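Local coordinates for pfam DUF1093 family protein (PDB 3NPP), which is of unknown function, a DUF1093-family protein from Bacillus subtilis made with a signal sequence and thus probably exported from the cytoplasm, at residues 10-16 / 32-37. Numbering follows the deposited sequence.
Sequences QDVYVQI and LDGYNA
Two strands of a small, mostly beta DUF1093 fold, 10-15 and 32-35, cross at 124° and share a single antiparallel bridge, joining the outermost strand of one three-stranded antiparallel sheet to the end of the middle strand of another. Along 10-15 the backbone is extended; the chain leaves the strand at I16. Q10 (chi1 m, chi2 t) has the length to reach N36, its OE1 accepting from N36 ND2 at 2.8 Å. D11 O lies 3.2 Å from N36 CA, a CA-H...O contact. V12, buried, packs CG1 4.1 Å from G34 CA; it also packs against F3 of the second subunit. Y13 and Y35, CA atoms 5.3 Å apart, form an antiparallel hydrogen-bonded pair: Y13 N donates to Y35 O at 2.8 Å and Y35 N to Y13 O at 3.0 Å. G34 suits this tight crossing, since a CB would clash with Y13 O and both valines. V14 (m) sets CG2 4.0 Å from L32 CD1. Beyond it the strands diverge, and a water accepts from Q15 N (2.9 Å) and donates to D33 O (2.6 Å). Finally, I16, although its CA-CB bond points away, turns its end back (chi1 m, chi2 m), bringing CD1 3.6 Å from L32 CD1.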
ATOM      1  N   GLN A  10      -6.815  -6.318   3.068  1.00 22.33           N
ATOM      2  CA  GLN A  10      -7.622  -7.459   2.622  1.00 23.67           C
ATOM      3  C   GLN A  10      -6.759  -8.686   2.521  1.00 22.93           C
ATOM      4  O   GLN A  10      -5.567  -8.580   2.431  1.00 22.79           O
ATOM      5  CB  GLN A  10      -8.312  -7.122   1.308  1.00 25.23           C
ATOM      6  CG  GLN A  10      -9.510  -6.195   1.528  1.00 26.91           C
ATOM      7  CD  GLN A  10     -10.286  -5.913   0.286  1.00 28.63           C
ATOM      8  OE1 GLN A  10     -11.130  -6.693  -0.106  1.00 30.73           O
ATOM      9  NE2 GLN A  10     -10.037  -4.771  -0.322  1.00 29.15           N
ATOM     10  N   ASP A  11      -7.365  -9.845   2.703  1.00 23.52           N
ATOM     11  CA  ASP A  11      -6.671 -11.136   2.587  1.00 23.08           C
ATOM     12  C   ASP A  11      -7.455 -11.941   1.610  1.00 22.90           C
ATOM     13  O   ASP A  11      -8.627 -12.204   1.854  1.00 24.22           O
ATOM     14  CB  ASP A  11      -6.607 -11.844   3.922  1.00 22.37           C
ATOM     15  CG  ASP A  11      -5.648 -11.167   4.878  1.00 25.32           C
ATOM     16  OD1 ASP A  11      -4.431 -11.442   4.820  1.00 23.31           O
ATOM     17  OD2 ASP A  11      -6.095 -10.321   5.667  1.00 27.95           O
ATOM     18  N   VAL A  12      -6.812 -12.346   0.511  1.00 21.76           N
ATOM     19  CA  VAL A  12      -7.490 -13.032  -0.567  1.00 21.86           C
ATOM     20  C   VAL A  12      -7.064 -14.502  -0.534  1.00 21.51           C
ATOM     21  O   VAL A  12      -5.888 -14.812  -0.599  1.00 22.05           O
ATOM     22  CB  VAL A  12      -7.166 -12.377  -1.921  1.00 21.72           C
ATOM     23  CG1 VAL A  12      -7.905 -13.113  -3.067  1.00 22.99           C
ATOM     24  CG2 VAL A  12      -7.565 -10.876  -1.887  1.00 22.49           C
ATOM     25  N   TYR A  13      -8.028 -15.389  -0.420  1.00 22.85           N
ATOM     26  CA  TYR A  13      -7.794 -16.830  -0.330  1.00 22.57           C
ATOM     27  C   TYR A  13      -7.960 -17.458  -1.718  1.00 23.58           C
ATOM     28  O   TYR A  13      -8.926 -17.153  -2.435  1.00 23.60           O
ATOM     29  CB  TYR A  13      -8.776 -17.449   0.652  1.00 23.57           C
ATOM     30  CG  TYR A  13      -8.534 -16.952   2.073  1.00 24.82           C
ATOM     31  CD1 TYR A  13      -9.101 -15.747   2.515  1.00 23.86           C
ATOM     32  CD2 TYR A  13      -7.683 -17.664   2.968  1.00 23.68           C
ATOM     33  CE1 TYR A  13      -8.875 -15.273   3.788  1.00 24.89           C
ATOM     34  CE2 TYR A  13      -7.456 -17.186   4.263  1.00 24.31           C
ATOM     35  CZ  TYR A  13      -8.053 -15.993   4.667  1.00 25.44           C
ATOM     36  OH  TYR A  13      -7.856 -15.504   5.952  1.00 27.07           O
ATOM     37  N   VAL A  14      -7.001 -18.292  -2.099  1.00 23.07           N
ATOM     38  CA  VAL A  14      -6.956 -18.905  -3.424  1.00 24.11           C
ATOM     39  C   VAL A  14      -6.548 -20.366  -3.314  1.00 24.77           C
ATOM     40  O   VAL A  14      -5.952 -20.787  -2.289  1.00 23.02           O
ATOM     41  CB  VAL A  14      -5.939 -18.175  -4.347  1.00 24.62           C
ATOM     42  CG1 VAL A  14      -6.370 -16.743  -4.584  1.00 23.37           C
ATOM     43  CG2 VAL A  14      -4.520 -18.262  -3.796  1.00 22.60           C
ATOM     44  N   GLN A  15      -6.870 -21.136  -4.354  1.00 25.50           N
ATOM     45  CA  GLN A  15      -6.274 -22.445  -4.547  1.00 26.92           C
ATOM     46  C   GLN A  15      -5.369 -22.389  -5.755  1.00 26.88           C
ATOM     47  O   GLN A  15      -5.746 -21.822  -6.778  1.00 27.89           O
ATOM     48  CB  GLN A  15      -7.351 -23.542  -4.727  1.00 27.87           C
ATOM     49  CG  GLN A  15      -6.745 -24.949  -4.733  1.00 28.01           C
ATOM     50  CD  GLN A  15      -7.772 -26.056  -4.742  1.00 30.63           C
ATOM     51  OE1 GLN A  15      -8.875 -25.895  -5.230  1.00 28.60           O
ATOM     52  NE2 GLN A  15      -7.393 -27.199  -4.196  1.00 31.14           N
ATOM     53  N   ILE A  16      -4.212 -23.045  -5.676  1.00 27.98           N
ATOM     54  CA  ILE A  16      -3.273 -23.101  -6.796  1.00 29.40           C
ATOM     55  C   ILE A  16      -3.824 -24.143  -7.798  1.00 32.54           C
ATOM     56  O   ILE A  16      -3.419 -25.319  -7.801  1.00 33.38           O
ATOM     57  CB  ILE A  16      -1.803 -23.404  -6.332  1.00 29.65           C
ATOM     58  CG1 ILE A  16      -1.355 -22.450  -5.214  1.00 28.82           C
ATOM     59  CG2 ILE A  16      -0.796 -23.271  -7.517  1.00 27.87           C
ATOM     60  CD1 ILE A  16      -1.535 -20.956  -5.519  1.00 26.07           C
ATOM     61  N   LEU A  32      -4.994 -15.749 -10.134  1.00 26.85           N
ATOM     62  CA  LEU A  32      -6.004 -16.689  -9.714  1.00 28.33           C
ATOM     63  C   LEU A  32      -7.234 -15.941  -9.228  1.00 29.89           C
ATOM     64  O   LEU A  32      -7.117 -14.819  -8.737  1.00 28.30           O
ATOM     65  CB  LEU A  32      -5.446 -17.557  -8.579  1.00 28.08           C
ATOM     66  CG  LEU A  32      -4.216 -18.426  -8.897  1.00 27.43           C
ATOM     67  CD1 LEU A  32      -3.637 -19.015  -7.644  1.00 25.73           C
ATOM     68  CD2 LEU A  32      -4.585 -19.520  -9.889  1.00 26.39           C
ATOM     69  N   ASP A  33      -8.412 -16.580  -9.356  1.00 31.68           N
ATOM     70  CA  ASP A  33      -9.623 -16.083  -8.727  1.00 33.25           C
ATOM     71  C   ASP A  33      -9.646 -16.533  -7.304  1.00 32.45           C
ATOM     72  O   ASP A  33      -9.272 -17.658  -7.010  1.00 34.55           O
ATOM     73  CB  ASP A  33     -10.886 -16.582  -9.441  1.00 35.96           C
ATOM     74  CG  ASP A  33     -11.065 -15.961 -10.811  1.00 39.45           C
ATOM     75  OD1 ASP A  33     -10.528 -14.852 -11.085  1.00 42.88           O
ATOM     76  OD2 ASP A  33     -11.761 -16.589 -11.611  1.00 48.71           O
ATOM     77  N   GLY A  34     -10.123 -15.673  -6.421  1.00 31.52           N
ATOM     78  CA  GLY A  34     -10.129 -15.965  -4.988  1.00 31.04           C
ATOM     79  C   GLY A  34     -11.235 -15.243  -4.275  1.00 30.16           C
ATOM     80  O   GLY A  34     -12.111 -14.671  -4.915  1.00 30.59           O
ATOM     81  N   TYR A  35     -11.225 -15.318  -2.951  1.00 28.23           N
ATOM     82  CA  TYR A  35     -12.253 -14.698  -2.139  1.00 28.74           C
ATOM     83  C   TYR A  35     -11.596 -13.983  -0.990  1.00 27.98           C
ATOM     84  O   TYR A  35     -10.650 -14.520  -0.395  1.00 27.27           O
ATOM     85  CB  TYR A  35     -13.282 -15.756  -1.677  1.00 30.33           C
ATOM     86  CG  TYR A  35     -14.031 -16.360  -2.873  1.00 32.92           C
ATOM     87  CD1 TYR A  35     -13.491 -17.434  -3.589  1.00 35.59           C
ATOM     88  CD2 TYR A  35     -15.205 -15.768  -3.370  1.00 36.63           C
ATOM     89  CE1 TYR A  35     -14.118 -17.939  -4.740  1.00 38.35           C
ATOM     90  CE2 TYR A  35     -15.867 -16.293  -4.520  1.00 38.09           C
ATOM     91  CZ  TYR A  35     -15.298 -17.368  -5.192  1.00 40.78           C
ATOM     92  OH  TYR A  35     -15.888 -17.890  -6.310  1.00 47.09           O
ATOM     93  N   ASN A  36     -12.072 -12.778  -0.662  1.00 27.54           N
ATOM     94  CA  ASN A  36     -11.542 -12.072   0.503  1.00 26.90           C
ATOM     95  C   ASN A  36     -12.165 -12.617   1.781  1.00 26.83           C
ATOM     96  O   ASN A  36     -12.937 -13.608   1.711  1.00 27.35           O
ATOM     97  CB  ASN A  36     -11.601 -10.534   0.328  1.00 27.08           C
ATOM     98  CG  ASN A  36     -12.991  -9.924   0.569  1.00 27.70           C
ATOM     99  OD1 ASN A  36     -14.011 -10.616   0.757  1.00 23.84           O
ATOM    100  ND2 ASN A  36     -13.020  -8.593   0.564  1.00 21.74           N
ATOM    101  N   ALA A  37     -11.834 -12.023   2.932  1.00 26.11           N
ATOM    102  CA  ALA A  37     -12.277 -12.534   4.241  1.00 27.17           C
ATOM    103  C   ALA A  37     -13.780 -12.458   4.429  1.00 29.22           C
ATOM    104  O   ALA A  37     -14.325 -13.245   5.167  1.00 29.34           O
ATOM    105  CB  ALA A  37     -11.578 -11.818   5.391  1.00 25.79           C
TER
HETATM  106  O   HOH W   1      -8.493 -20.106  -6.564  1.00 27.94           O